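Local coordinates for protein C2 toxin component I (Clostridium botulinum, PDB 2J3X) that acts as the enzymatic component of the binary C2 toxin, an ADP-ribosyltransferase that transfers ADP-ribose from NAD to actin in the host cell, at residues V39-L44 against G175-K180; E83-A88 against S184-Q189; T142-I147 against D220-G225; I147-N152 against T166-T171. The protein carries 2 engineered substitutions. All coordinates share one frame; numbering follows the deposited sequence.

Contact 1: V39-L44 against G175-K180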
# COMPACT_ATOMS: atom_id res chain seq x y z
N VAL A 39 -4.19 27.83 1.41
CA VAL A 39 -3.37 27.93 0.20
C VAL A 39 -3.09 26.51 -0.28
O VAL A 39 -3.26 26.20 -1.46
CB VAL A 39 -2.07 28.69 0.46
CG1 VAL A 39 -1.11 28.58 -0.75
CG2 VAL A 39 -2.37 30.15 0.80
N ALA A 40 -2.75 25.62 0.65
CA ALA A 40 -2.42 24.23 0.28
C ALA A 40 -3.61 23.51 -0.33
O ALA A 40 -3.48 22.83 -1.35
CB ALA A 40 -1.90 23.47 1.51
N VAL A 41 -4.78 23.65 0.29
CA VAL A 41 -5.99 23.00 -0.19
C VAL A 41 -6.48 23.61 -1.53
O VAL A 41 -6.90 22.89 -2.45
CB VAL A 41 -7.10 23.05 0.88
CG1 VAL A 41 -8.51 22.80 0.25
CG2 VAL A 41 -6.78 22.08 1.99
N ASN A 42 -6.43 24.94 -1.63
CA ASN A 42 -6.87 25.64 -2.84
C ASN A 42 -6.11 25.24 -4.08
O ASN A 42 -6.66 25.26 -5.17
CB ASN A 42 -6.62 27.13 -2.68
CG ASN A 42 -7.80 27.86 -2.14
OD1 ASN A 42 -7.64 28.95 -1.57
ND2 ASN A 42 -8.99 27.31 -2.34
N GLN A 43 -4.83 24.92 -3.91
CA GLN A 43 -4.02 24.54 -5.03
C GLN A 43 -4.53 23.21 -5.63
O GLN A 43 -4.26 22.94 -6.79
CB GLN A 43 -2.55 24.47 -4.65
CG GLN A 43 -1.91 25.85 -4.42
CD GLN A 43 -0.44 25.74 -4.15
OE1 GLN A 43 0.38 25.69 -5.08
NE2 GLN A 43 -0.07 25.67 -2.89
N LEU A 44 -5.26 22.41 -4.84
CA LEU A 44 -5.80 21.15 -5.34
C LEU A 44 -6.85 21.37 -6.41
O LEU A 44 -7.27 20.41 -7.04
CB LEU A 44 -6.40 20.29 -4.21
CG LEU A 44 -5.43 19.82 -3.10
CD1 LEU A 44 -6.21 19.11 -1.96
CD2 LEU A 44 -4.38 18.84 -3.67
N GLY A 175 -12.55 16.65 3.38
CA GLY A 175 -12.55 17.93 2.75
C GLY A 175 -13.44 17.82 1.56
O GLY A 175 -13.93 16.72 1.22
N VAL A 176 -13.70 18.97 0.94
CA VAL A 176 -14.51 19.02 -0.28
C VAL A 176 -13.77 19.76 -1.35
O VAL A 176 -13.21 20.85 -1.11
CB VAL A 176 -15.92 19.66 -0.03
CG1 VAL A 176 -16.68 19.76 -1.38
CG2 VAL A 176 -16.70 18.78 0.98
N LEU A 177 -13.76 19.16 -2.54
CA LEU A 177 -13.14 19.78 -3.68
C LEU A 177 -14.14 19.89 -4.81
O LEU A 177 -15.00 19.03 -4.95
CB LEU A 177 -12.01 18.88 -4.15
CG LEU A 177 -10.82 18.64 -3.22
CD1 LEU A 177 -9.82 17.78 -4.00
CD2 LEU A 177 -10.18 19.97 -2.71
N ASN A 178 -14.02 20.90 -5.68
CA ASN A 178 -14.84 20.81 -6.92
C ASN A 178 -14.17 21.44 -8.12
O ASN A 178 -13.32 22.28 -7.95
CB ASN A 178 -16.17 21.51 -6.74
CG ASN A 178 -16.01 23.00 -6.76
OD1 ASN A 178 -15.44 23.58 -5.84
ND2 ASN A 178 -16.43 23.63 -7.86
N ASP A 179 -14.56 21.03 -9.32
CA ASP A 179 -14.21 21.82 -10.49
C ASP A 179 -15.49 22.32 -11.14
O ASP A 179 -16.51 22.52 -10.44
CB ASP A 179 -13.32 21.03 -11.45
CG ASP A 179 -13.95 19.75 -11.92
OD1 ASP A 179 -15.18 19.63 -11.82
OD2 ASP A 179 -13.20 18.84 -12.39
N LYS A 180 -15.49 22.50 -12.45
CA LYS A 180 -16.72 22.99 -13.05
C LYS A 180 -17.83 21.94 -12.95
O LYS A 180 -18.93 22.30 -12.59
CB LYS A 180 -16.55 23.53 -14.50
CG LYS A 180 -17.81 24.28 -15.04
CD LYS A 180 -17.87 24.43 -16.60
CE LYS A 180 -17.18 25.72 -17.08
NZ LYS A 180 -15.67 25.78 -16.84
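V41 is the first residue of 39-44 to touch L177, and it does so lightly. Its CG1 methyl stands 4.4 Å from CD2 of L177, and its carbonyl oxygen lies just as far from the same methyl. That oxygen is already in use, because V41 O takes a bond from L44 N at 2.9 Å. The turn closed in this way puts L44 on the strand side, where it makes the closer approach. CB and CD1 of L44 both reach CD2 of L177, the first of them at 4.1 Å, and the two leucine side chains run at a slant to each other. L177 holds its CG anti to its own carbonyl carbon, beside the backbone N (chi1 -64°), and CD2 is the methyl that meets both V41 and L44. This is plain apolar packing of helix 35-42 and the residues that follow it on strand 175-178, an edge strand of the mixed sheet. Around it, V41 also meets W29 and F30 of helix 15-30 and A88 of helix 77-90, while L44 also touches Y49 of helix 47-59 and L186 of strand 183-187, the neighbouring strand, whose S184 pairs by backbone hydrogen bonding with L177.

Contact 2: E83-A88 against S184-Q189. With SO4 (sulfate ion), chain M.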
# COMPACT_ATOMS: atom_id res chain seq x y z
N GLU A 83 1.48 17.97 4.58
CA GLU A 83 1.16 18.04 6.01
C GLU A 83 -0.02 18.98 6.27
O GLU A 83 -0.88 18.70 7.13
CB GLU A 83 2.42 18.49 6.75
CG GLU A 83 3.54 17.41 6.70
CD GLU A 83 4.90 17.89 7.23
OE1 GLU A 83 5.09 19.11 7.32
OE2 GLU A 83 5.74 17.01 7.56
N ARG A 84 -0.06 20.10 5.55
CA ARG A 84 -1.16 21.08 5.72
C ARG A 84 -2.52 20.56 5.29
O ARG A 84 -3.54 20.87 5.91
CB ARG A 84 -0.82 22.39 5.00
CG ARG A 84 0.26 23.20 5.78
CD ARG A 84 0.91 24.28 4.92
NE ARG A 84 2.08 24.82 5.63
CZ ARG A 84 3.09 25.47 5.02
NH1 ARG A 84 3.06 25.72 3.69
NH2 ARG A 84 4.12 25.90 5.76
N ILE A 85 -2.52 19.77 4.22
CA ILE A 85 -3.75 19.12 3.73
C ILE A 85 -4.20 18.11 4.79
O ILE A 85 -5.37 18.03 5.15
CB ILE A 85 -3.56 18.49 2.32
CG1 ILE A 85 -3.38 19.58 1.26
CG2 ILE A 85 -4.80 17.64 1.93
CD1 ILE A 85 -2.76 19.04 -0.07
N ARG A 86 -3.27 17.32 5.32
CA ARG A 86 -3.61 16.35 6.37
C ARG A 86 -4.22 17.05 7.55
O ARG A 86 -5.22 16.56 8.12
CB ARG A 86 -2.36 15.59 6.85
CG ARG A 86 -1.80 14.61 5.83
CD ARG A 86 -0.60 13.96 6.51
NE ARG A 86 0.24 13.18 5.59
CZ ARG A 86 1.48 12.79 5.86
NH1 ARG A 86 2.07 13.12 7.03
NH2 ARG A 86 2.13 12.05 4.97
N GLU A 87 -3.60 18.16 7.94
CA GLU A 87 -4.07 18.95 9.08
C GLU A 87 -5.46 19.55 8.82
O GLU A 87 -6.32 19.53 9.72
CB GLU A 87 -3.06 20.03 9.41
CG GLU A 87 -3.36 20.88 10.61
CD GLU A 87 -2.30 21.98 10.85
OE1 GLU A 87 -1.25 22.01 10.17
OE2 GLU A 87 -2.53 22.85 11.72
N ALA A 88 -5.69 20.04 7.60
CA ALA A 88 -7.02 20.58 7.24
C ALA A 88 -8.09 19.48 7.32
O ALA A 88 -9.21 19.67 7.83
CB ALA A 88 -6.96 21.18 5.82
N SER A 184 -16.27 16.45 -5.19
CA SER A 184 -15.66 15.27 -4.54
C SER A 184 -15.33 15.53 -3.08
O SER A 184 -15.06 16.67 -2.66
CB SER A 184 -14.33 14.86 -5.25
OG SER A 184 -14.55 14.60 -6.62
N LEU A 185 -15.38 14.48 -2.30
CA LEU A 185 -14.76 14.58 -0.96
C LEU A 185 -13.28 14.22 -1.11
O LEU A 185 -12.91 13.47 -2.01
CB LEU A 185 -15.36 13.61 0.05
CG LEU A 185 -16.91 13.57 0.19
CD1 LEU A 185 -17.35 12.72 1.32
CD2 LEU A 185 -17.45 15.02 0.33
N LEU A 186 -12.48 14.72 -0.20
CA LEU A 186 -11.08 14.33 -0.11
C LEU A 186 -10.96 13.64 1.24
O LEU A 186 -11.39 14.21 2.26
CB LEU A 186 -10.20 15.60 -0.15
CG LEU A 186 -8.70 15.22 -0.22
CD1 LEU A 186 -8.39 14.51 -1.52
CD2 LEU A 186 -7.88 16.49 -0.08
N LEU A 187 -10.38 12.45 1.28
CA LEU A 187 -10.23 11.73 2.55
C LEU A 187 -8.73 11.45 2.80
O LEU A 187 -7.93 11.62 1.88
CB LEU A 187 -11.02 10.41 2.57
CG LEU A 187 -12.44 10.45 2.01
CD1 LEU A 187 -12.95 9.00 2.01
CD2 LEU A 187 -13.33 11.32 2.87
N ASN A 188 -8.40 11.07 4.03
CA ASN A 188 -7.02 10.86 4.47
C ASN A 188 -6.30 9.85 3.58
O ASN A 188 -6.91 8.98 2.91
CB ASN A 188 -7.06 10.29 5.90
CG ASN A 188 -7.38 11.35 6.93
OD1 ASN A 188 -7.17 12.53 6.67
ND2 ASN A 188 -7.77 10.93 8.12
N GLN A 189 -4.97 9.92 3.64
CA GLN A 189 -4.14 8.95 2.99
C GLN A 189 -4.33 7.57 3.66
O GLN A 189 -4.66 7.46 4.86
CB GLN A 189 -2.67 9.31 3.28
CG GLN A 189 -2.20 10.62 2.64
CD GLN A 189 -0.68 10.70 2.64
OE1 GLN A 189 -0.13 11.64 3.18
NE2 GLN A 189 0.01 9.69 2.04
S SO4 M . 4.88 14.03 9.01
O1 SO4 M . 4.90 14.64 7.63
O2 SO4 M . 3.97 14.85 9.79
O3 SO4 M . 4.31 12.68 8.94
O4 SO4 M . 6.22 14.03 9.60
O HOH W 1 -5.48 13.89 8.04
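I85 and L186 form the apolar, buried part of a helix-on-sheet packing, in which helix 77-90 lies over strand 183-187 of the mixed sheet of the N-terminal ADP-ribosyltransferase-like part. CG2 of I85 sits 3.9 Å from CD2 of L186, and the two side chains cross at about a right angle, each offering a single methyl. F146 also packs on I85.

Away from this tight pair the contact turns polar and looser: R86, N188 and Q189 are all partly exposed, and here a water and a sulfate enter. R86 stretches out fully from CG to NE and meets Q189 side-on, where NE and NH2 both donate to OE1 of Q189, each at 2.9 Å. The oxygen lies in the guanidinium plane, yet both donors come from one face of the amide, whose plane is turned 39° from that of R86. Gripped twice at its oxygen, the Q189 amide is also held by its NE2, which donates to the backbone oxygens of F144 and S57. NH1 of R86 points instead to a sulfate, probably from the crystallisation liquor, and bonds its O3 at 3.0 Å; K72 and K224 give bonds to the same ion. NH2 has a second partner in a glycerol. The last link across the contact is indirect, a water that donates to R86 O at 2.7 Å and to N188 OD1 at 2.6 Å.

Contact 3: T142-I147 against D220-G225. With SO4 (sulfate ion), chain M.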
# COMPACT_ATOMS: atom_id res chain seq x y z
N THR A 142 -4.69 -0.81 -1.25
CA THR A 142 -4.50 0.44 -0.54
C THR A 142 -4.28 1.63 -1.47
O THR A 142 -3.47 1.57 -2.43
CB THR A 142 -3.25 0.28 0.39
OG1 THR A 142 -3.43 -0.91 1.16
CG2 THR A 142 -3.05 1.53 1.30
N LYS A 143 -4.97 2.74 -1.17
CA LYS A 143 -4.72 4.00 -1.81
C LYS A 143 -3.72 4.77 -0.93
O LYS A 143 -4.05 5.27 0.12
CB LYS A 143 -6.04 4.80 -1.94
CG LYS A 143 -5.84 6.09 -2.79
CD LYS A 143 -5.92 5.79 -4.30
CE LYS A 143 -5.79 7.09 -5.11
NZ LYS A 143 -5.83 6.64 -6.54
N PHE A 144 -2.45 4.78 -1.35
CA PHE A 144 -1.43 5.41 -0.52
C PHE A 144 -1.60 6.91 -0.37
O PHE A 144 -1.32 7.45 0.72
CB PHE A 144 -0.03 5.08 -1.09
CG PHE A 144 0.22 3.62 -1.20
CD1 PHE A 144 0.32 2.80 -0.05
CD2 PHE A 144 0.37 3.04 -2.47
CE1 PHE A 144 0.59 1.39 -0.19
CE2 PHE A 144 0.63 1.66 -2.62
CZ PHE A 144 0.72 0.84 -1.48
N SER A 145 -2.12 7.57 -1.40
CA SER A 145 -2.30 9.02 -1.38
C SER A 145 -3.65 9.31 -0.72
O SER A 145 -4.32 8.39 -0.28
CB SER A 145 -2.30 9.61 -2.80
OG SER A 145 -3.41 9.05 -3.55
N PHE A 146 -3.99 10.59 -0.64
CA PHE A 146 -5.37 10.96 -0.30
C PHE A 146 -6.28 10.27 -1.30
O PHE A 146 -5.89 10.08 -2.47
CB PHE A 146 -5.53 12.46 -0.46
CG PHE A 146 -4.57 13.23 0.38
CD1 PHE A 146 -4.73 13.27 1.79
CD2 PHE A 146 -3.46 13.84 -0.21
CE1 PHE A 146 -3.82 13.99 2.61
CE2 PHE A 146 -2.54 14.56 0.59
CZ PHE A 146 -2.71 14.65 1.98
N ILE A 147 -7.48 9.93 -0.86
CA ILE A 147 -8.46 9.28 -1.71
C ILE A 147 -9.58 10.29 -2.00
O ILE A 147 -9.89 11.15 -1.14
CB ILE A 147 -8.92 7.95 -1.05
CG1 ILE A 147 -9.67 7.04 -2.01
CG2 ILE A 147 -9.71 8.23 0.23
CD1 ILE A 147 -10.07 5.69 -1.35
N ASP A 220 -0.66 -0.73 9.03
CA ASP A 220 0.58 -0.52 8.22
C ASP A 220 1.20 0.77 8.73
O ASP A 220 0.48 1.81 8.86
CB ASP A 220 0.14 -0.33 6.76
CG ASP A 220 1.30 -0.25 5.75
OD1 ASP A 220 2.48 0.04 6.13
OD2 ASP A 220 0.98 -0.41 4.55
N PHE A 221 2.51 0.74 9.05
CA PHE A 221 3.17 1.90 9.63
C PHE A 221 4.11 2.60 8.65
O PHE A 221 4.75 3.62 9.02
CB PHE A 221 4.00 1.44 10.85
CG PHE A 221 3.10 0.75 11.90
CD1 PHE A 221 2.22 1.52 12.65
CD2 PHE A 221 3.13 -0.65 12.06
CE1 PHE A 221 1.39 0.86 13.62
CE2 PHE A 221 2.31 -1.32 13.00
CZ PHE A 221 1.43 -0.53 13.76
N TYR A 222 4.08 2.14 7.40
CA TYR A 222 4.86 2.78 6.30
C TYR A 222 6.29 3.01 6.80
O TYR A 222 6.87 2.07 7.40
CB TYR A 222 4.18 4.07 5.74
CG TYR A 222 2.77 3.75 5.32
CD1 TYR A 222 2.51 2.99 4.19
CD2 TYR A 222 1.71 4.17 6.12
CE1 TYR A 222 1.19 2.68 3.82
CE2 TYR A 222 0.38 3.83 5.79
CZ TYR A 222 0.14 3.08 4.66
OH TYR A 222 -1.19 2.78 4.39
N ASN A 223 6.86 4.19 6.58
CA ASN A 223 8.26 4.46 6.97
C ASN A 223 8.45 4.70 8.47
O ASN A 223 9.58 4.61 8.97
CB ASN A 223 8.84 5.61 6.13
CG ASN A 223 8.14 6.90 6.36
OD1 ASN A 223 7.00 6.94 6.88
ND2 ASN A 223 8.77 7.99 5.92
N LYS A 224 7.35 4.91 9.23
CA LYS A 224 7.47 5.27 10.65
C LYS A 224 7.68 4.04 11.53
O LYS A 224 8.32 4.13 12.57
CB LYS A 224 6.23 6.09 11.13
CG LYS A 224 6.30 7.51 10.57
CD LYS A 224 4.99 8.28 10.86
CE LYS A 224 5.02 9.72 10.29
NZ LYS A 224 3.63 10.34 10.25
N GLY A 225 7.15 2.90 11.10
CA GLY A 225 7.25 1.63 11.90
C GLY A 225 6.44 1.77 13.18
O GLY A 225 5.68 2.75 13.35
S SO4 M . 4.88 14.03 9.01
O1 SO4 M . 4.90 14.64 7.63
O2 SO4 M . 3.97 14.85 9.79
O3 SO4 M . 4.31 12.68 8.94
O4 SO4 M . 6.22 14.03 9.60
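Where the two ADP-ribosyltransferase-like halves of the chain meet, Y222 of the connecting loop points its side chain at T142 on edge strand 141-143 of the N-terminal sheet and at F144 just after it. Y222 and T142 approach from opposite directions, and the phenol OH ends 3.8 Å from the T142 methyl CG2. F144 comes in at a slant: CD1 of its ring is 4.0 Å from CE1 of Y222, which meets the edge of the F144 ring, near the ring plane. F144 uses its ring again in an edge-to-face contact with F62.

Within its own loop, the backbone N of Y222 donates to OD1 of D220 at 2.9 Å and 159°, closing an Asx turn, and that same OD1 hangs 3.5 Å above the plane of the Y222 ring, toward the rim. D220 is also tied into the second half of the chain, through Y298 to OD1 and through a salt bridge from R366 to OD2. On the other segment T142 keeps OG1 beside its backbone N (chi1 -51°), where it bonds S192 and R366; CG2 is then anti to that N, and the methyl points at Y222. Further along the loop K224 reaches out, its NZ 2.8 Å from O3 of the sulfate that R86 also holds. Strand edge, linking loop and second sheet meet here, as expected of the interdomain junction in binary actin-modifying toxins, which carry two ADP-ribosyltransferase folds in tandem.

Contact 4: I147-N152 against T166-T171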
# COMPACT_ATOMS: atom_id res chain seq x y z
N ILE A 147 -7.48 9.93 -0.86
CA ILE A 147 -8.46 9.28 -1.71
C ILE A 147 -9.58 10.29 -2.00
O ILE A 147 -9.89 11.15 -1.14
CB ILE A 147 -8.92 7.95 -1.05
CG1 ILE A 147 -9.67 7.04 -2.01
CG2 ILE A 147 -9.71 8.23 0.23
CD1 ILE A 147 -10.07 5.69 -1.35
N SER A 148 -10.10 10.27 -3.22
CA SER A 148 -11.15 11.22 -3.62
C SER A 148 -12.44 10.43 -3.77
O SER A 148 -12.40 9.31 -4.26
CB SER A 148 -10.81 11.85 -4.95
OG SER A 148 -9.64 12.68 -4.85
N LEU A 149 -13.56 10.99 -3.34
CA LEU A 149 -14.85 10.32 -3.50
C LEU A 149 -15.72 11.20 -4.39
O LEU A 149 -16.21 12.25 -3.92
CB LEU A 149 -15.53 10.14 -2.14
CG LEU A 149 -16.84 9.34 -2.23
CD1 LEU A 149 -16.69 7.79 -2.21
CD2 LEU A 149 -17.81 9.76 -1.06
N GLY A 150 -15.86 10.83 -5.67
CA GLY A 150 -16.68 11.62 -6.62
C GLY A 150 -18.15 11.45 -6.26
O GLY A 150 -18.59 10.36 -5.95
N LEU A 151 -18.91 12.56 -6.26
CA LEU A 151 -20.25 12.50 -5.69
C LEU A 151 -21.35 12.23 -6.69
O LEU A 151 -22.47 11.91 -6.29
CB LEU A 151 -20.59 13.79 -4.92
CG LEU A 151 -19.67 13.95 -3.70
CD1 LEU A 151 -20.01 15.25 -2.97
CD2 LEU A 151 -19.74 12.76 -2.77
N ASN A 152 -21.05 12.34 -7.98
CA ASN A 152 -22.07 11.99 -8.96
C ASN A 152 -21.46 11.44 -10.25
O ASN A 152 -20.21 11.31 -10.33
CB ASN A 152 -23.04 13.17 -9.25
CG ASN A 152 -22.35 14.36 -9.90
OD1 ASN A 152 -21.37 14.20 -10.64
ND2 ASN A 152 -22.84 15.58 -9.62
N THR A 166 -18.46 3.15 -3.06
CA THR A 166 -18.28 2.81 -1.67
C THR A 166 -19.11 3.76 -0.81
O THR A 166 -19.69 4.70 -1.29
CB THR A 166 -16.78 2.85 -1.24
OG1 THR A 166 -16.65 2.22 0.04
CG2 THR A 166 -16.26 4.28 -1.15
N ARG A 167 -19.16 3.47 0.48
CA ARG A 167 -19.81 4.32 1.49
C ARG A 167 -18.76 4.71 2.53
O ARG A 167 -18.13 3.83 3.14
CB ARG A 167 -20.92 3.48 2.12
CG ARG A 167 -21.67 4.11 3.30
CD ARG A 167 -22.86 3.22 3.59
NE ARG A 167 -23.85 3.93 4.41
CZ ARG A 167 -25.14 4.09 4.14
NH1 ARG A 167 -25.72 3.59 3.04
NH2 ARG A 167 -25.87 4.78 5.01
N VAL A 168 -18.58 6.00 2.76
CA VAL A 168 -17.68 6.47 3.78
C VAL A 168 -18.49 6.68 5.06
O VAL A 168 -19.50 7.40 5.03
CB VAL A 168 -17.07 7.83 3.39
CG1 VAL A 168 -16.06 8.29 4.46
CG2 VAL A 168 -16.47 7.74 1.97
N PRO A 169 -18.04 6.07 6.18
CA PRO A 169 -18.76 6.23 7.46
C PRO A 169 -18.79 7.62 8.05
O PRO A 169 -17.83 8.37 7.95
CB PRO A 169 -18.01 5.23 8.38
CG PRO A 169 -17.42 4.23 7.41
CD PRO A 169 -16.93 5.12 6.29
N THR A 170 -19.90 7.95 8.75
CA THR A 170 -19.98 9.18 9.51
C THR A 170 -18.80 9.19 10.48
O THR A 170 -18.31 8.12 10.87
CB THR A 170 -21.29 9.30 10.34
OG1 THR A 170 -21.31 8.21 11.24
CG2 THR A 170 -22.42 9.01 9.52
N THR A 171 -18.37 10.41 10.81
CA THR A 171 -17.25 10.79 11.68
C THR A 171 -15.89 10.79 10.96
O THR A 171 -14.92 11.32 11.51
CB THR A 171 -17.11 9.98 13.02
OG1 THR A 171 -16.52 8.72 12.76
CG2 THR A 171 -18.46 9.77 13.74
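L149 lies obliquely against T166 and runs past V168 in the opposite sense, so one leucine spans two residues on the same strand. Its two methyls divide the work. CD1 comes closest to T166, 3.7 Å from the T166 CG2 methyl, and CD2 faces V168, 3.9 Å from V168 CG2. The V168 methyl also feels the other branch, since its CG2 lies 4.2 Å from L149 CD1 and thus sits by the fork of the leucine. L149 gets there by throwing its CG opposite the backbone N (chi1 -176°), which carries the branch out from its own strand toward 166-168.

T166 presents its carbon side to the leucine and sends its hydroxyl elsewhere: OG1 stands opposite the backbone N (chi1 -167°) and bonds G213 O on the adjoining strand 206-216, while CG2 takes the tighter place between N and carbonyl carbon and faces CD1. A buried threonine is thereby satisfied without disturbing the apolar patch.

The two segments are not direct sheet partners. Strand 98-102 runs between them, pairing by backbone with G150 on one side and T166 on the other, and A98 and V102 touch the same leucine. Such packing of branched side chains across an intervening strand belongs to the buried face of a mixed beta sheet, here the core of the N-terminal ADP-ribosyltransferase-like fold.

Overall arrangement
All four contacts reach one eight-stranded mixed sheet, and contact 2 sits in the midst of them. Its centre is 10 Å from that of contact 1 and 13 Å from those of contacts 3 and 4. Strands 175-178, 183-187 and 147-150 lie side by side, so backbone pairing joins contacts 1, 2 and 4. Contacts 3 and 4 share I147, although their centres are 18 Å apart. Along the chain, 39-44 and 83-88 come first, then 142-147, 147-152, 166-171, 175-180 and 184-189, and 220-225 last. Contacts 1 and 2 thus fasten the early helices onto the sheet, contact 4 packs across strand 98-102 within it, and contact 3 joins the opposite edge strand, 141-143, to the loop leading into the second half.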